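Local coordinates for putative acetoin utilization protein, acetoin dehydrogenase (PDB 5AWE) that is of unknown function but joins a pair of CBS domains to an ACT domain, a make-up consistent with sensing a small ligand, at residues V3-V13 and V111-I121. Sequence-based numbering, arbitrary orientation.
Sequences VRDWMTKDPVV and VMEGERLVGII
Arg4 and Glu113 form a salt bridge in which both terminal guanidinium nitrogens meet one carboxylate oxygen. NH1 of Arg4 lies 2.8 Å from OE2 of Glu113, almost in the guanidinium plane and on that oxygen's anti side. Arg4 NH2 lies 2.6 Å from Glu113 OE2, a weak bond. The two planes are turned 68° apart. A leucine at Arg4 would probably leave the Glu113 carboxylate without this positive mate and let it turn.

Thr8 and Ile120 make an antiparallel hydrogen-bonded pair: Thr8 N is 2.7 Å from Ile120 O and Ile120 N 2.8 Å from Thr8 O. A water links Thr8 OG1 to the same Ile120 carbonyl. A weak bond from Asp10 N to Val118 O follows. A classic beta bulge sets Val118 and Gly119 together opposite Val111. A CB on Gly119 would run into Thr8 O. Pro11 CD packs 3.5 Å from Gly119 CA.

Apolar packing lies beneath the salt bridge. Met7 runs extended beyond CG, which brings SE to 3.5 Å from Val111 CG1 and CE against Val118 CG2. Val3 CG1, anti to the backbone N (chi1 177°), meets Val111 CG2 tip to tip. Ile121 CD1 touches Val3 and Trp6 CB.

Strand 8-9 of the first CBS motif edges the sheet of the second, as in other CBS pairs. Backbone bonds and apolar packing tie the motifs together, with one ion pair at the partly exposed edge.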
ATOM      1  N   VAL A   3      -4.743  36.321 -19.973  1.00 27.63           N
ATOM      2  CA  VAL A   3      -4.753  34.926 -19.549  1.00 27.73           C
ATOM      3  C   VAL A   3      -5.209  34.037 -20.707  1.00 29.73           C
ATOM      4  O   VAL A   3      -4.603  32.995 -20.973  1.00 29.17           O
ATOM      5  CB  VAL A   3      -5.689  34.733 -18.348  1.00 27.09           C
ATOM      6  CG1 VAL A   3      -5.749  33.264 -17.956  1.00 26.80           C
ATOM      7  CG2 VAL A   3      -5.205  35.582 -17.179  1.00 20.39           C
ATOM      8  N   ARG A   4      -6.265  34.475 -21.398  1.00 30.49           N
ATOM      9  CA  ARG A   4      -6.748  33.829 -22.623  1.00 31.40           C
ATOM     10  C   ARG A   4      -5.641  33.352 -23.554  1.00 30.81           C
ATOM     11  O   ARG A   4      -5.725  32.258 -24.096  1.00 31.58           O
ATOM     12  CB  ARG A   4      -7.648  34.785 -23.420  1.00 35.99           C
ATOM     13  CG  ARG A   4      -9.007  35.038 -22.808  1.00 45.29           C
ATOM     14  CD  ARG A   4      -9.996  35.626 -23.821  1.00 49.54           C
ATOM     15  NE  ARG A   4     -11.275  35.926 -23.183  1.00 57.21           N
ATOM     16  CZ  ARG A   4     -12.231  35.026 -22.955  1.00 61.21           C
ATOM     17  NH1 ARG A   4     -12.058  33.760 -23.322  1.00 60.22           N
ATOM     18  NH2 ARG A   4     -13.354  35.386 -22.342  1.00 58.96           N
ATOM     19  N   ASP A   5      -4.619  34.177 -23.760  1.00 29.49           N
ATOM     20  CA  ASP A   5      -3.648  33.908 -24.811  1.00 29.91           C
ATOM     21  C   ASP A   5      -2.677  32.815 -24.429  1.00 30.80           C
ATOM     22  O   ASP A   5      -1.894  32.354 -25.267  1.00 30.88           O
ATOM     23  CB  ASP A   5      -2.852  35.169 -25.157  1.00 30.24           C
ATOM     24  CG  ASP A   5      -3.740  36.345 -25.464  1.00 33.84           C
ATOM     25  OD1 ASP A   5      -4.783  36.145 -26.124  1.00 38.51           O
ATOM     26  OD2 ASP A   5      -3.396  37.466 -25.035  1.00 34.51           O
ATOM     27  N   TRP A   6      -2.708  32.401 -23.166  1.00 29.85           N
ATOM     28  CA  TRP A   6      -1.723  31.442 -22.700  1.00 30.03           C
ATOM     29  C   TRP A   6      -2.321  30.236 -21.990  1.00 30.97           C
ATOM     30  O   TRP A   6      -1.627  29.236 -21.765  1.00 31.04           O
ATOM     31  CB  TRP A   6      -0.711  32.156 -21.806  1.00 28.66           C
ATOM     32  CG  TRP A   6      -0.082  33.317 -22.518  1.00 31.68           C
ATOM     33  CD1 TRP A   6      -0.523  34.614 -22.531  1.00 30.24           C
ATOM     34  CD2 TRP A   6       1.052  33.271 -23.383  1.00 28.24           C
ATOM     35  NE1 TRP A   6       0.264  35.373 -23.357  1.00 32.77           N
ATOM     36  CE2 TRP A   6       1.241  34.575 -23.893  1.00 28.63           C
ATOM     37  CE3 TRP A   6       1.930  32.255 -23.778  1.00 26.75           C
ATOM     38  CZ2 TRP A   6       2.271  34.890 -24.777  1.00 26.79           C
ATOM     39  CZ3 TRP A   6       2.958  32.568 -24.659  1.00 30.44           C
ATOM     40  CH2 TRP A   6       3.117  33.877 -25.149  1.00 33.21           C
HETATM   41  N   MSE A   7      -3.608  30.315 -21.658  1.00 30.97           N
HETATM   42  CA  MSE A   7      -4.277  29.211 -20.974  1.00 32.81           C
HETATM   43  C   MSE A   7      -4.434  27.988 -21.868  1.00 33.50           C
HETATM   44  O   MSE A   7      -4.445  28.097 -23.093  1.00 33.90           O
HETATM   45  CB  MSE A   7      -5.656  29.645 -20.481  1.00 32.80           C
HETATM   46  CG  MSE A   7      -6.702  29.775 -21.568  1.00 30.47           C
HETATM   47 SE   MSE A   7      -8.236  30.464 -20.922  1.00 46.29          SE
HETATM   48  CE  MSE A   7      -9.332  30.059 -22.281  1.00 41.27           C
ATOM     49  N   THR A   8      -4.547  26.820 -21.245  1.00 35.19           N
ATOM     50  CA  THR A   8      -4.993  25.617 -21.941  1.00 36.23           C
ATOM     51  C   THR A   8      -6.516  25.547 -21.875  1.00 36.79           C
ATOM     52  O   THR A   8      -7.101  25.595 -20.792  1.00 36.34           O
ATOM     53  CB  THR A   8      -4.416  24.352 -21.288  1.00 38.24           C
ATOM     54  OG1 THR A   8      -2.990  24.363 -21.400  1.00 39.19           O
ATOM     55  CG2 THR A   8      -4.965  23.109 -21.962  1.00 41.82           C
ATOM     56  N   LYS A   9      -7.157  25.438 -23.032  1.00 38.19           N
ATOM     57  CA  LYS A   9      -8.614  25.452 -23.081  1.00 41.59           C
ATOM     58  C   LYS A   9      -9.209  24.073 -22.800  1.00 42.22           C
ATOM     59  O   LYS A   9      -8.546  23.045 -22.982  1.00 42.37           O
ATOM     60  CB  LYS A   9      -9.095  25.954 -24.447  1.00 46.00           C
ATOM     61  CG  LYS A   9      -8.806  27.425 -24.716  1.00 51.05           C
ATOM     62  CD  LYS A   9      -9.296  27.850 -26.101  1.00 59.74           C
ATOM     63  CE  LYS A   9     -10.822  27.783 -26.216  1.00 65.01           C
ATOM     64  NZ  LYS A   9     -11.522  28.909 -25.520  1.00 63.93           N
ATOM     65  N   ASP A  10     -10.460  24.065 -22.343  1.00 42.50           N
ATOM     66  CA  ASP A  10     -11.212  22.826 -22.136  1.00 43.33           C
ATOM     67  C   ASP A  10     -10.452  21.790 -21.302  1.00 42.37           C
ATOM     68  O   ASP A  10     -10.144  20.699 -21.784  1.00 43.19           O
ATOM     69  CB  ASP A  10     -11.593  22.215 -23.491  1.00 46.71           C
ATOM     70  CG  ASP A  10     -12.440  23.158 -24.337  1.00 53.64           C
ATOM     71  OD1 ASP A  10     -13.245  23.925 -23.761  1.00 56.24           O
ATOM     72  OD2 ASP A  10     -12.302  23.136 -25.579  1.00 56.84           O
ATOM     73  N   PRO A  11     -10.141  22.122 -20.036  1.00 40.13           N
ATOM     74  CA  PRO A  11      -9.415  21.188 -19.173  1.00 38.02           C
ATOM     75  C   PRO A  11     -10.313  20.050 -18.695  1.00 36.96           C
ATOM     76  O   PRO A  11     -11.540  20.124 -18.809  1.00 36.86           O
ATOM     77  CB  PRO A  11      -8.948  22.063 -18.015  1.00 37.66           C
ATOM     78  CG  PRO A  11      -9.984  23.126 -17.929  1.00 35.19           C
ATOM     79  CD  PRO A  11     -10.420  23.396 -19.348  1.00 37.71           C
ATOM     80  N   VAL A  12      -9.697  19.004 -18.161  1.00 34.86           N
ATOM     81  CA  VAL A  12     -10.444  17.902 -17.579  1.00 35.23           C
ATOM     82  C   VAL A  12     -10.992  18.342 -16.236  1.00 33.62           C
ATOM     83  O   VAL A  12     -10.293  18.973 -15.455  1.00 34.78           O
ATOM     84  CB  VAL A  12      -9.543  16.674 -17.359  1.00 39.14           C
ATOM     85  CG1 VAL A  12     -10.344  15.550 -16.720  1.00 42.11           C
ATOM     86  CG2 VAL A  12      -8.950  16.228 -18.690  1.00 43.80           C
ATOM     87  N   VAL A  13     -12.247  18.024 -15.967  1.00 31.25           N
ATOM     88  CA  VAL A  13     -12.809  18.341 -14.671  1.00 30.79           C
ATOM     89  C   VAL A  13     -13.301  17.054 -14.046  1.00 30.83           C
ATOM     90  O   VAL A  13     -13.260  15.998 -14.664  1.00 32.40           O
ATOM     91  CB  VAL A  13     -13.976  19.359 -14.776  1.00 31.17           C
ATOM     92  CG1 VAL A  13     -13.511  20.607 -15.505  1.00 31.64           C
ATOM     93  CG2 VAL A  13     -15.162  18.737 -15.488  1.00 34.35           C
ATOM     94  N   VAL A 111      -9.214  29.026 -15.093  1.00 32.03           N
ATOM     95  CA  VAL A 111      -9.528  30.273 -15.769  1.00 32.88           C
ATOM     96  C   VAL A 111     -11.023  30.364 -15.998  1.00 33.79           C
ATOM     97  O   VAL A 111     -11.658  29.408 -16.444  1.00 33.57           O
ATOM     98  CB  VAL A 111      -8.791  30.402 -17.124  1.00 31.18           C
ATOM     99  CG1 VAL A 111      -9.131  31.741 -17.774  1.00 25.52           C
ATOM    100  CG2 VAL A 111      -7.282  30.280 -16.912  1.00 23.76           C
HETATM  101  N   MSE A 112     -11.576  31.524 -15.677  1.00 35.32           N
HETATM  102  CA  MSE A 112     -13.019  31.701 -15.636  1.00 38.69           C
HETATM  103  C   MSE A 112     -13.481  32.783 -16.597  1.00 40.12           C
HETATM  104  O   MSE A 112     -12.716  33.668 -16.974  1.00 39.55           O
HETATM  105  CB  MSE A 112     -13.457  32.078 -14.216  1.00 39.06           C
HETATM  106  CG  MSE A 112     -13.031  31.081 -13.151  1.00 46.00           C
HETATM  107 SE   MSE A 112     -13.788  29.473 -13.420  1.00 58.31          SE
HETATM  108  CE  MSE A 112     -15.487  29.888 -13.230  1.00 42.86           C
ATOM    109  N   GLU A 113     -14.744  32.699 -16.991  1.00 43.12           N
ATOM    110  CA  GLU A 113     -15.486  33.872 -17.432  1.00 45.78           C
ATOM    111  C   GLU A 113     -16.650  34.079 -16.466  1.00 47.42           C
ATOM    112  O   GLU A 113     -17.706  33.449 -16.580  1.00 47.19           O
ATOM    113  CB  GLU A 113     -15.990  33.672 -18.859  1.00 46.34           C
ATOM    114  CG  GLU A 113     -14.868  33.634 -19.882  1.00 48.92           C
ATOM    115  CD  GLU A 113     -15.361  33.351 -21.277  1.00 50.48           C
ATOM    116  OE1 GLU A 113     -16.591  33.390 -21.486  1.00 54.08           O
ATOM    117  OE2 GLU A 113     -14.521  33.088 -22.164  1.00 50.62           O
ATOM    118  N   GLY A 114     -16.437  34.957 -15.493  1.00 48.80           N
ATOM    119  CA  GLY A 114     -17.376  35.059 -14.398  1.00 50.22           C
ATOM    120  C   GLY A 114     -17.545  33.718 -13.710  1.00 51.61           C
ATOM    121  O   GLY A 114     -16.633  33.220 -13.049  1.00 51.19           O
ATOM    122  N   GLU A 115     -18.722  33.128 -13.873  1.00 52.66           N
ATOM    123  CA  GLU A 115     -19.051  31.889 -13.190  1.00 52.83           C
ATOM    124  C   GLU A 115     -18.677  30.670 -14.032  1.00 51.71           C
ATOM    125  O   GLU A 115     -18.556  29.564 -13.506  1.00 51.94           O
ATOM    126  CB  GLU A 115     -20.546  31.871 -12.859  1.00 59.17           C
ATOM    127  CG  GLU A 115     -20.875  31.498 -11.414  1.00 68.13           C
ATOM    128  CD  GLU A 115     -20.384  32.517 -10.392  1.00 73.69           C
ATOM    129  OE1 GLU A 115     -20.811  32.426  -9.216  1.00 75.42           O
ATOM    130  OE2 GLU A 115     -19.576  33.402 -10.754  1.00 75.35           O
ATOM    131  N   ARG A 116     -18.487  30.870 -15.334  1.00 49.44           N
ATOM    132  CA  ARG A 116     -18.146  29.763 -16.227  1.00 47.78           C
ATOM    133  C   ARG A 116     -16.648  29.424 -16.264  1.00 47.25           C
ATOM    134  O   ARG A 116     -15.802  30.291 -16.040  1.00 47.49           O
ATOM    135  CB  ARG A 116     -18.623  30.076 -17.643  1.00 45.82           C
ATOM    136  CG  ARG A 116     -18.532  28.894 -18.579  1.00 51.68           C
ATOM    137  CD  ARG A 116     -18.506  29.358 -20.018  1.00 61.56           C
ATOM    138  NE  ARG A 116     -19.584  28.771 -20.813  1.00 63.64           N
ATOM    139  CZ  ARG A 116     -19.589  27.519 -21.259  1.00 63.37           C
ATOM    140  NH1 ARG A 116     -18.572  26.718 -20.976  1.00 64.82           N
ATOM    141  NH2 ARG A 116     -20.595  27.081 -22.004  1.00 61.95           N
ATOM    142  N   LEU A 117     -16.331  28.163 -16.558  1.00 45.41           N
ATOM    143  CA  LEU A 117     -14.944  27.702 -16.643  1.00 42.90           C
ATOM    144  C   LEU A 117     -14.536  27.537 -18.104  1.00 41.83           C
ATOM    145  O   LEU A 117     -15.185  26.803 -18.853  1.00 41.67           O
ATOM    146  CB  LEU A 117     -14.786  26.362 -15.907  1.00 42.64           C
ATOM    147  CG  LEU A 117     -13.438  25.626 -15.971  1.00 44.12           C
ATOM    148  CD1 LEU A 117     -12.369  26.435 -15.253  1.00 44.78           C
ATOM    149  CD2 LEU A 117     -13.562  24.251 -15.328  1.00 41.93           C
ATOM    150  N   VAL A 118     -13.458  28.213 -18.504  1.00 39.27           N
ATOM    151  CA  VAL A 118     -13.031  28.211 -19.900  1.00 38.22           C
ATOM    152  C   VAL A 118     -11.658  27.586 -20.139  1.00 38.01           C
ATOM    153  O   VAL A 118     -11.323  27.218 -21.266  1.00 38.63           O
ATOM    154  CB  VAL A 118     -13.013  29.637 -20.478  1.00 39.19           C
ATOM    155  CG1 VAL A 118     -14.421  30.222 -20.459  1.00 38.48           C
ATOM    156  CG2 VAL A 118     -12.059  30.510 -19.677  1.00 33.69           C
ATOM    157  N   GLY A 119     -10.861  27.464 -19.085  1.00 37.18           N
ATOM    158  CA  GLY A 119      -9.572  26.816 -19.234  1.00 35.60           C
ATOM    159  C   GLY A 119      -8.722  26.802 -17.977  1.00 34.94           C
ATOM    160  O   GLY A 119      -9.202  27.036 -16.864  1.00 34.05           O
ATOM    161  N   ILE A 120      -7.438  26.523 -18.158  1.00 33.58           N
ATOM    162  CA  ILE A 120      -6.532  26.460 -17.032  1.00 31.46           C
ATOM    163  C   ILE A 120      -5.162  27.016 -17.427  1.00 30.20           C
ATOM    164  O   ILE A 120      -4.655  26.725 -18.510  1.00 31.08           O
ATOM    165  CB  ILE A 120      -6.426  25.000 -16.541  1.00 32.92           C
ATOM    166  CG1 ILE A 120      -5.833  24.960 -15.138  1.00 34.09           C
ATOM    167  CG2 ILE A 120      -5.601  24.176 -17.513  1.00 34.55           C
ATOM    168  CD1 ILE A 120      -6.441  23.879 -14.294  1.00 36.33           C
ATOM    169  N   ILE A 121      -4.576  27.838 -16.564  1.00 28.68           N
ATOM    170  CA  ILE A 121      -3.262  28.415 -16.844  1.00 27.39           C
ATOM    171  C   ILE A 121      -2.262  28.056 -15.744  1.00 28.54           C
ATOM    172  O   ILE A 121      -2.556  28.173 -14.546  1.00 29.04           O
ATOM    173  CB  ILE A 121      -3.345  29.961 -16.998  1.00 22.28           C
ATOM    174  CG1 ILE A 121      -1.972  30.526 -17.389  1.00 25.75           C
ATOM    175  CG2 ILE A 121      -3.837  30.592 -15.703  1.00 22.17           C
ATOM    176  CD1 ILE A 121      -1.999  31.995 -17.833  1.00 14.18           C
TER
HETATM  177  O   HOH W   1      -2.429  24.722 -18.722  1.00 44.73           O